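Long-range contact in NADP-dependent 2-hydroxyacid dehydrogenase (PDB 4XCV), which probably catalyses the NADPH-dependent interconversion of 2-oxoacids and D-2-hydroxyacids, as in the D-isomer-specific 2-hydroxyacid dehydrogenase family: residues Q227-E241 and G251-V263. Residues are numbered along the deposited sequence; the frame is centred on the assembly and turned at random.
With NDP (NADPH dihydro-nicotinamide-adenine-dinucleotide phosphate), chain B.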
ATOM      1  N   GLN A 227     -16.663  -7.123   8.526  1.00 19.20           N
ATOM      2  CA  GLN A 227     -16.705  -6.279   9.714  1.00 18.42           C
ATOM      3  C   GLN A 227     -15.840  -5.060   9.441  1.00 16.46           C
ATOM      4  O   GLN A 227     -14.803  -5.168   8.781  1.00 17.30           O
ATOM      5  CB  GLN A 227     -16.192  -7.014  10.933  1.00 20.62           C
ATOM      6  CG  GLN A 227     -17.051  -8.232  11.323  1.00 24.19           C
ATOM      7  CD  GLN A 227     -16.296  -9.277  12.152  1.00 29.01           C
ATOM      8  OE1 GLN A 227     -15.155  -9.634  11.845  1.00 32.77           O
ATOM      9  NE2 GLN A 227     -16.960  -9.827  13.162  1.00 33.71           N
ATOM     10  N   PRO A 228     -16.277  -3.883   9.896  1.00 14.27           N
ATOM     11  CA  PRO A 228     -15.526  -2.680   9.599  1.00 13.61           C
ATOM     12  C   PRO A 228     -14.244  -2.528  10.394  1.00 13.39           C
ATOM     13  O   PRO A 228     -14.013  -3.205  11.390  1.00 14.50           O
ATOM     14  CB  PRO A 228     -16.524  -1.568   9.938  1.00 12.94           C
ATOM     15  CG  PRO A 228     -17.346  -2.152  11.029  1.00 13.74           C
ATOM     16  CD  PRO A 228     -17.457  -3.612  10.719  1.00 14.52           C
ATOM     17  N   VAL A 229     -13.366  -1.664   9.896  1.00 11.06           N
ATOM     18  CA  VAL A 229     -12.024  -1.467  10.453  1.00 10.96           C
ATOM     19  C   VAL A 229     -11.814  -0.040  10.906  1.00 10.50           C
ATOM     20  O   VAL A 229     -12.284   0.886  10.256  1.00 10.84           O
ATOM     21  CB  VAL A 229     -10.993  -1.829   9.361  1.00 10.76           C
ATOM     22  CG1 VAL A 229      -9.575  -1.525   9.766  1.00 11.28           C
ATOM     23  CG2 VAL A 229     -11.118  -3.301   9.030  1.00 11.53           C
ATOM     24  N   PHE A 230     -11.097   0.113  12.023  1.00 10.42           N
ATOM     25  CA  PHE A 230     -10.756   1.411  12.577  1.00 10.44           C
ATOM     26  C   PHE A 230      -9.271   1.694  12.442  1.00  9.90           C
ATOM     27  O   PHE A 230      -8.455   0.934  12.956  1.00 10.17           O
ATOM     28  CB  PHE A 230     -11.156   1.477  14.058  1.00 11.08           C
ATOM     29  CG  PHE A 230     -10.746   2.753  14.746  1.00 11.41           C
ATOM     30  CD1 PHE A 230     -11.162   3.986  14.249  1.00 11.87           C
ATOM     31  CD2 PHE A 230      -9.917   2.708  15.812  1.00 11.77           C
ATOM     32  CE1 PHE A 230     -10.745   5.154  14.892  1.00 12.30           C
ATOM     33  CE2 PHE A 230      -9.508   3.864  16.437  1.00 12.11           C
ATOM     34  CZ  PHE A 230      -9.936   5.061  15.990  1.00 12.09           C
ATOM     35  N   ILE A 231      -8.930   2.818  11.797  1.00  9.97           N
ATOM     36  CA  ILE A 231      -7.566   3.243  11.620  1.00  9.68           C
ATOM     37  C   ILE A 231      -7.419   4.634  12.232  1.00  9.64           C
ATOM     38  O   ILE A 231      -8.253   5.504  11.941  1.00 10.98           O
ATOM     39  CB  ILE A 231      -7.170   3.233  10.141  1.00  9.56           C
ATOM     40  CG1 ILE A 231      -7.312   1.802   9.583  1.00  9.83           C
ATOM     41  CG2 ILE A 231      -5.775   3.812   9.938  1.00  9.66           C
ATOM     42  CD1 ILE A 231      -6.901   1.670   8.124  1.00  9.87           C
ATOM     43  N   ASN A 232      -6.411   4.870  13.078  1.00  9.29           N
ATOM     44  CA  ASN A 232      -6.154   6.218  13.630  1.00  9.25           C
ATOM     45  C   ASN A 232      -4.686   6.529  13.596  1.00  9.28           C
ATOM     46  O   ASN A 232      -3.865   5.775  14.111  1.00  9.52           O
ATOM     47  CB  ASN A 232      -6.653   6.310  15.077  1.00  9.63           C
ATOM     48  CG  ASN A 232      -6.624   7.732  15.608  1.00 10.00           C
ATOM     49  OD1 ASN A 232      -6.560   8.699  14.843  1.00 10.29           O
ATOM     50  ND2 ASN A 232      -6.707   7.861  16.924  1.00 10.30           N
ATOM     51  N   ALA A 233      -4.368   7.655  12.953  1.00  9.33           N
ATOM     52  CA  ALA A 233      -3.016   8.243  13.028  1.00  9.67           C
ATOM     53  C   ALA A 233      -3.070   9.714  13.339  1.00  9.70           C
ATOM     54  O   ALA A 233      -2.123  10.433  13.056  1.00 10.33           O
ATOM     55  CB  ALA A 233      -2.243   7.993  11.727  1.00 10.03           C
ATOM     56  N   GLY A 234      -4.157  10.177  13.959  1.00  9.49           N
ATOM     57  CA  GLY A 234      -4.269  11.571  14.374  1.00  9.66           C
ATOM     58  C   GLY A 234      -3.669  11.745  15.742  1.00  9.85           C
ATOM     59  O   GLY A 234      -2.451  11.947  15.861  1.00 10.30           O
ATOM     60  N   ARG A 235      -4.527  11.663  16.772  1.00 10.05           N
ATOM     61  CA  ARG A 235      -4.083  11.737  18.147  1.00 10.96           C
ATOM     62  C   ARG A 235      -4.709  10.613  18.951  1.00 10.88           C
ATOM     63  O   ARG A 235      -5.882  10.281  18.799  1.00 11.07           O
ATOM     64  CB  ARG A 235      -4.459  13.107  18.740  1.00 12.00           C
ATOM     65  CG  ARG A 235      -3.726  14.296  18.108  0.50 12.28           C
ATOM     66  CD  ARG A 235      -2.272  14.414  18.516  0.50 12.92           C
ATOM     67  NE  ARG A 235      -2.179  14.589  19.955  0.50 14.13           N
ATOM     68  CZ  ARG A 235      -2.241  15.749  20.597  0.50 14.89           C
ATOM     69  NH1 ARG A 235      -2.334  16.910  19.951  0.50 14.94           N
ATOM     70  NH2 ARG A 235      -2.178  15.738  21.926  0.50 16.23           N
ATOM     71  N   GLY A 236      -3.903  10.044  19.847  1.00 11.23           N
ATOM     72  CA  GLY A 236      -4.322   8.924  20.635  1.00 11.64           C
ATOM     73  C   GLY A 236      -5.462   9.242  21.610  1.00 12.22           C
ATOM     74  O   GLY A 236      -6.341   8.412  21.852  1.00 12.78           O
ATOM     75  N   LYS A 237      -5.476  10.451  22.155  1.00 12.90           N
ATOM     76  CA  LYS A 237      -6.530  10.825  23.108  1.00 13.82           C
ATOM     77  C   LYS A 237      -7.889  11.017  22.416  1.00 13.02           C
ATOM     78  O   LYS A 237      -8.883  11.153  23.126  1.00 13.61           O
ATOM     79  CB  LYS A 237      -6.153  12.011  23.961  1.00 15.99           C
ATOM     80  CG  LYS A 237      -5.073  11.671  24.960  1.00 18.60           C
ATOM     81  CD  LYS A 237      -4.576  12.888  25.721  1.00 22.89           C
ATOM     82  CE  LYS A 237      -3.477  12.491  26.719  1.00 26.11           C
ATOM     83  NZ  LYS A 237      -2.222  12.073  26.006  1.00 29.24           N
ATOM     84  N   SER A 238      -7.948  10.931  21.088  1.00 12.24           N
ATOM     85  CA  SER A 238      -9.215  10.913  20.391  1.00 12.16           C
ATOM     86  C   SER A 238      -9.934   9.570  20.518  1.00 12.38           C
ATOM     87  O   SER A 238     -11.116   9.501  20.185  1.00 12.66           O
ATOM     88  CB  SER A 238      -9.066  11.275  18.921  1.00 11.65           C
ATOM     89  OG  SER A 238      -8.692  12.644  18.820  1.00 11.93           O
ATOM     90  N   GLN A 239      -9.236   8.509  20.894  1.00 12.20           N
ATOM     91  CA  GLN A 239      -9.852   7.169  20.966  1.00 12.53           C
ATOM     92  C   GLN A 239      -9.979   6.683  22.398  1.00 13.44           C
ATOM     93  O   GLN A 239      -9.255   7.093  23.306  1.00 14.35           O
ATOM     94  CB  GLN A 239      -9.090   6.148  20.125  1.00 12.03           C
ATOM     95  CG  GLN A 239      -7.779   5.740  20.728  1.00 12.09           C
ATOM     96  CD  GLN A 239      -6.698   5.325  19.737  1.00 11.86           C
ATOM     97  OE1 GLN A 239      -6.810   5.605  18.541  1.00 11.82           O
ATOM     98  NE2 GLN A 239      -5.627   4.732  20.236  1.00 12.43           N
ATOM     99  N   ILE A 240     -10.913   5.750  22.581  1.00 13.94           N
ATOM    100  CA  ILE A 240     -11.059   5.038  23.841  1.00 15.17           C
ATOM    101  C   ILE A 240     -10.585   3.601  23.594  1.00 14.73           C
ATOM    102  O   ILE A 240     -11.287   2.777  23.012  1.00 14.21           O
ATOM    103  CB  ILE A 240     -12.531   5.064  24.331  1.00 16.01           C
ATOM    104  CG1 ILE A 240     -13.057   6.493  24.458  0.50 16.22           C
ATOM    105  CG2 ILE A 240     -12.667   4.274  25.638  1.00 17.50           C
ATOM    106  CD1 ILE A 240     -12.366   7.346  25.497  0.50 16.55           C
ATOM    107  N   GLU A 241      -9.355   3.310  24.013  1.00 15.45           N
ATOM    108  CA  GLU A 241      -8.762   2.028  23.685  1.00 15.52           C
ATOM    109  C   GLU A 241      -9.494   0.823  24.237  1.00 16.23           C
ATOM    110  O   GLU A 241      -9.577  -0.234  23.581  1.00 16.40           O
ATOM    111  CB  GLU A 241      -7.309   1.988  24.120  1.00 16.25           C
ATOM    112  CG  GLU A 241      -6.513   2.833  23.184  1.00 16.17           C
ATOM    113  CD  GLU A 241      -5.105   3.155  23.646  1.00 16.18           C
ATOM    114  OE1 GLU A 241      -4.509   2.510  24.543  1.00 17.70           O
ATOM    115  OE2 GLU A 241      -4.608   4.125  23.039  1.00 15.88           O
ATOM    116  N   GLY A 251     -16.560  -8.504  17.745  1.00 20.86           N
ATOM    117  CA  GLY A 251     -16.802  -8.563  16.302  1.00 20.60           C
ATOM    118  C   GLY A 251     -17.439  -7.315  15.734  1.00 20.07           C
ATOM    119  O   GLY A 251     -17.793  -7.287  14.547  1.00 22.05           O
ATOM    120  N   THR A 252     -17.620  -6.277  16.537  1.00 18.30           N
ATOM    121  CA  THR A 252     -18.065  -4.974  16.001  1.00 17.67           C
ATOM    122  C   THR A 252     -17.021  -4.402  15.025  1.00 15.86           C
ATOM    123  O   THR A 252     -17.370  -3.879  13.958  1.00 16.21           O
ATOM    124  CB  THR A 252     -18.381  -4.008  17.138  1.00 18.15           C
ATOM    125  OG1 THR A 252     -19.434  -4.563  17.953  1.00 20.61           O
ATOM    126  CG2 THR A 252     -18.826  -2.624  16.625  1.00 18.30           C
ATOM    127  N   LEU A 253     -15.741  -4.520  15.392  1.00 14.55           N
ATOM    128  CA  LEU A 253     -14.656  -4.173  14.488  1.00 13.76           C
ATOM    129  C   LEU A 253     -14.000  -5.449  14.040  1.00 13.78           C
ATOM    130  O   LEU A 253     -13.762  -6.369  14.852  1.00 14.50           O
ATOM    131  CB  LEU A 253     -13.609  -3.300  15.166  1.00 13.14           C
ATOM    132  CG  LEU A 253     -14.037  -1.871  15.500  1.00 13.01           C
ATOM    133  CD1 LEU A 253     -12.935  -1.177  16.286  1.00 12.81           C
ATOM    134  CD2 LEU A 253     -14.363  -1.070  14.259  1.00 12.91           C
ATOM    135  N   GLY A 254     -13.734  -5.515  12.737  1.00 13.72           N
ATOM    136  CA  GLY A 254     -12.968  -6.620  12.176  1.00 14.15           C
ATOM    137  C   GLY A 254     -11.473  -6.501  12.429  1.00 14.05           C
ATOM    138  O   GLY A 254     -10.777  -7.521  12.425  1.00 16.49           O
ATOM    139  N   GLY A 255     -10.997  -5.310  12.757  1.00 12.76           N
ATOM    140  CA  GLY A 255      -9.600  -5.083  13.024  1.00 12.42           C
ATOM    141  C   GLY A 255      -9.358  -3.593  13.160  1.00 11.56           C
ATOM    142  O   GLY A 255     -10.281  -2.761  13.156  1.00 11.97           O
ATOM    143  N   ALA A 256      -8.082  -3.272  13.305  1.00 10.66           N
ATOM    144  CA  ALA A 256      -7.672  -1.874  13.497  1.00 10.12           C
ATOM    145  C   ALA A 256      -6.237  -1.699  13.094  1.00  9.71           C
ATOM    146  O   ALA A 256      -5.451  -2.633  13.075  1.00 10.10           O
ATOM    147  CB  ALA A 256      -7.873  -1.434  14.945  1.00 10.44           C
ATOM    148  N   SER A 257      -5.875  -0.453  12.792  1.00  9.26           N
ATOM    149  CA  SER A 257      -4.482  -0.049  12.674  1.00  9.42           C
ATOM    150  C   SER A 257      -4.313   1.230  13.440  1.00  9.61           C
ATOM    151  O   SER A 257      -5.043   2.203  13.219  1.00  9.88           O
ATOM    152  CB  SER A 257      -4.073   0.207  11.223  1.00  9.39           C
ATOM    153  OG  SER A 257      -4.132  -0.996  10.479  1.00  9.95           O
ATOM    154  N   LEU A 258      -3.322   1.255  14.339  1.00  9.62           N
ATOM    155  CA  LEU A 258      -3.127   2.382  15.226  1.00  9.86           C
ATOM    156  C   LEU A 258      -1.696   2.824  15.265  1.00  9.71           C
ATOM    157  O   LEU A 258      -0.815   2.004  15.510  1.00 10.24           O
ATOM    158  CB  LEU A 258      -3.563   1.992  16.647  1.00 10.64           C
ATOM    159  CG  LEU A 258      -5.001   1.494  16.806  1.00 11.33           C
ATOM    160  CD1 LEU A 258      -5.241   0.863  18.166  1.00 12.08           C
ATOM    161  CD2 LEU A 258      -6.045   2.573  16.575  1.00 11.87           C
ATOM    162  N   ASP A 259      -1.457   4.112  15.028  1.00  9.47           N
ATOM    163  CA  ASP A 259      -0.137   4.698  15.203  1.00  9.84           C
ATOM    164  C   ASP A 259      -0.036   5.555  16.447  1.00  9.92           C
ATOM    165  O   ASP A 259       1.075   5.981  16.823  1.00 10.31           O
ATOM    166  CB  ASP A 259       0.199   5.623  14.020  1.00  9.93           C
ATOM    167  CG  ASP A 259       1.627   6.085  14.016  1.00 10.15           C
ATOM    168  OD1 ASP A 259       2.570   5.254  13.978  1.00 10.63           O
ATOM    169  OD2 ASP A 259       1.867   7.315  13.989  1.00 10.93           O
ATOM    170  N   VAL A 260      -1.175   5.843  17.069  1.00 10.03           N
ATOM    171  CA  VAL A 260      -1.251   6.761  18.210  1.00 10.51           C
ATOM    172  C   VAL A 260      -2.083   6.157  19.306  1.00 10.75           C
ATOM    173  O   VAL A 260      -2.971   5.390  19.019  1.00 10.74           O
ATOM    174  CB  VAL A 260      -1.798   8.147  17.763  1.00 10.96           C
ATOM    175  CG1 VAL A 260      -0.843   8.804  16.797  1.00 11.28           C
ATOM    176  CG2 VAL A 260      -3.180   8.006  17.125  1.00 10.90           C
ATOM    177  N   PHE A 261      -1.786   6.560  20.556  1.00 11.12           N
ATOM    178  CA  PHE A 261      -2.376   5.911  21.727  1.00 11.67           C
ATOM    179  C   PHE A 261      -2.664   6.921  22.799  1.00 12.43           C
ATOM    180  O   PHE A 261      -2.023   7.953  22.873  1.00 13.26           O
ATOM    181  CB  PHE A 261      -1.435   4.780  22.230  1.00 11.90           C
ATOM    182  CG  PHE A 261      -1.126   3.803  21.153  1.00 11.39           C
ATOM    183  CD1 PHE A 261      -0.072   4.023  20.295  1.00 11.49           C
ATOM    184  CD2 PHE A 261      -1.998   2.755  20.864  1.00 11.58           C
ATOM    185  CE1 PHE A 261       0.130   3.200  19.193  1.00 11.26           C
ATOM    186  CE2 PHE A 261      -1.790   1.939  19.783  1.00 11.75           C
ATOM    187  CZ  PHE A 261      -0.742   2.150  18.955  1.00 11.57           C
ATOM    188  N   GLU A 262      -3.614   6.601  23.681  1.00 13.39           N
ATOM    189  CA  GLU A 262      -3.999   7.510  24.747  1.00 14.84           C
ATOM    190  C   GLU A 262      -2.821   7.857  25.645  1.00 15.32           C
ATOM    191  O   GLU A 262      -2.714   8.982  26.109  1.00 17.34           O
ATOM    192  CB  GLU A 262      -5.115   6.874  25.597  1.00 16.15           C
ATOM    193  CG  GLU A 262      -6.435   6.611  24.857  1.00 16.81           C
ATOM    194  CD  GLU A 262      -7.499   6.136  25.811  1.00 19.30           C
ATOM    195  OE1 GLU A 262      -7.907   6.923  26.701  1.00 22.67           O
ATOM    196  OE2 GLU A 262      -7.871   4.943  25.710  1.00 19.54           O
ATOM    197  N   VAL A 263      -2.004   6.846  25.938  1.00 15.15           N
ATOM    198  CA  VAL A 263      -0.753   7.011  26.647  1.00 16.17           C
ATOM    199  C   VAL A 263       0.333   6.412  25.773  1.00 15.81           C
ATOM    200  O   VAL A 263       0.172   5.279  25.308  1.00 16.32           O
ATOM    201  CB  VAL A 263      -0.780   6.321  28.036  1.00 17.60           C
ATOM    202  CG1 VAL A 263       0.603   6.403  28.673  1.00 18.56           C
ATOM    203  CG2 VAL A 263      -1.779   7.023  28.944  1.00 18.86           C
TER
HETATM  204  PA  NDP B 401      -5.440  20.169   9.444  1.00 10.13           P
HETATM  205  O1A NDP B 401      -4.894  20.553   8.104  1.00 10.59           O
HETATM  206  O2A NDP B 401      -5.624  21.213  10.527  1.00 11.81           O
HETATM  207  O5B NDP B 401      -6.835  19.434   9.176  1.00  9.86           O
HETATM  208  C5B NDP B 401      -7.663  19.084  10.290  1.00 10.21           C
HETATM  209  C4B NDP B 401      -8.932  18.486   9.730  1.00  9.66           C
HETATM  210  O4B NDP B 401      -9.710  18.012  10.825  1.00  9.81           O
HETATM  211  C3B NDP B 401      -9.756  19.500   8.973  1.00  9.27           C
HETATM  212  O3B NDP B 401     -10.391  18.879   7.836  1.00  9.61           O
HETATM  213  C2B NDP B 401     -10.772  19.880  10.018  1.00  9.45           C
HETATM  214  O2B NDP B 401     -12.045  20.353   9.499  1.00 10.19           O
HETATM  215  C1B NDP B 401     -10.997  18.540  10.715  1.00  9.23           C
HETATM  216  N9A NDP B 401     -11.605  18.672  12.040  1.00  9.95           N
HETATM  217  C8A NDP B 401     -11.063  19.335  13.081  1.00 10.27           C
HETATM  218  N7A NDP B 401     -11.956  19.338  14.118  1.00 10.85           N
HETATM  219  C5A NDP B 401     -13.075  18.696  13.666  1.00 10.80           C
HETATM  220  C6A NDP B 401     -14.331  18.446  14.218  1.00 11.96           C
HETATM  221  N6A NDP B 401     -14.619  18.787  15.475  1.00 14.36           N
HETATM  222  N1A NDP B 401     -15.231  17.802  13.466  1.00 12.10           N
HETATM  223  C2A NDP B 401     -14.937  17.423  12.203  1.00 11.26           C
HETATM  224  N3A NDP B 401     -13.757  17.639  11.598  1.00 10.68           N
HETATM  225  C4A NDP B 401     -12.853  18.276  12.374  1.00 10.42           C
HETATM  226  O3  NDP B 401      -4.544  19.002  10.093  1.00 10.10           O
HETATM  227  PN  NDP B 401      -3.575  17.940   9.374  1.00 10.01           P
HETATM  228  O1N NDP B 401      -4.378  17.259   8.317  1.00  9.85           O
HETATM  229  O2N NDP B 401      -2.336  18.566   8.942  1.00 11.10           O
HETATM  230  O5D NDP B 401      -3.230  16.990  10.585  1.00 10.24           O
HETATM  231  C5D NDP B 401      -4.272  16.338  11.326  1.00 10.87           C
HETATM  232  C4D NDP B 401      -3.651  15.858  12.643  1.00 11.16           C
HETATM  233  O4D NDP B 401      -2.767  14.772  12.400  1.00 10.95           O
HETATM  234  C3D NDP B 401      -2.788  16.860  13.359  1.00 12.09           C
HETATM  235  O3D NDP B 401      -3.578  17.760  14.157  1.00 14.52           O
HETATM  236  C2D NDP B 401      -1.854  16.004  14.199  1.00 12.13           C
HETATM  237  O2D NDP B 401      -2.402  15.859  15.531  1.00 16.05           O
HETATM  238  C1D NDP B 401      -1.904  14.656  13.540  1.00 10.88           C
HETATM  239  N1N NDP B 401      -0.627  14.141  13.038  1.00 10.24           N
HETATM  240  C2N NDP B 401      -0.197  12.888  13.391  1.00 11.17           C
HETATM  241  C3N NDP B 401       1.023  12.428  13.024  1.00 12.05           C
HETATM  242  C7N NDP B 401       1.484  11.102  13.344  1.00 14.49           C
HETATM  243  O7N NDP B 401       2.722  10.910  13.290  1.00 21.82           O
HETATM  244  N7N NDP B 401       0.680  10.101  13.653  1.00 12.74           N
HETATM  245  C4N NDP B 401       1.892  13.253  12.158  1.00 11.78           C
HETATM  246  C5N NDP B 401       1.314  14.541  11.820  1.00 11.23           C
HETATM  247  C6N NDP B 401       0.152  14.985  12.246  1.00 11.02           C
HETATM  248  P2B NDP B 401     -12.084  21.667   8.550  1.00 10.69           P
HETATM  249  O1X NDP B 401     -13.534  22.007   8.430  1.00 12.16           O
HETATM  250  O2X NDP B 401     -11.269  22.723   9.276  1.00 12.34           O
HETATM  251  O3X NDP B 401     -11.418  21.304   7.287  1.00 12.18           O
HETATM  252  O   HOH W   1      -1.233  10.491  23.512  1.00 26.84           O
HETATM  253  O   HOH W   2      -2.657   3.954  25.909  1.00 20.98           O
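Phe230 and Asn232 hold Ser257 and Asp259 in parallel register, illustrating how a Rossmann-type sheet carries its loops to the cofactor at the C-terminal ends of the strands. Phe230 O accepts from Ser257 N (2.9 Å), Asn232 N gives to Ser257 O, and Asp259 N closes the series on Asn232 O in a nearly straight bond (175°). Just past this pairing, the NADPH carboxamide N7N donates to both Ala233 O (2.9 Å) and Asp259 OD2 (3.0 Å), so both strand ends grip one amide; Asp259 OD1, hydrogen-bonded to Thr281 OG1, holds the carboxylate from its other oxygen.

Amides and carboxylates join the loops beyond. Asn232 ND2 points straight at Gln239 OE1 (2.8 Å), while Gln239 NE2 reaches Val260 O and Glu241 OE2. Glu241 and Glu262 exchange bonds: Glu262 N gives to Glu241 OE2 (2.7 Å), and Glu241 N, at the start of helix 241-250, to Glu262 OE2 (2.8 Å). Their carboxylates stand nearly perpendicular, and these donors probably offset the repulsion between them.

Van der Waals packing adds to this. Leu258 CD2 meets Phe230 CE2 at 3.7 Å, the apolar side chains crossing at about a right angle. Val260 CG2, wedged between its own backbone N and carbonyl carbon (CG1 at chi1 -64°), lies against the Asn232 amide and the Gly236 backbone.

Helix 241-250 completes the beta-alpha-beta crossover, its Ile244 touching Phe230; helix 100-116 covers Ile231 on the other face, and strands 196-199 and 278-280 flank the pair.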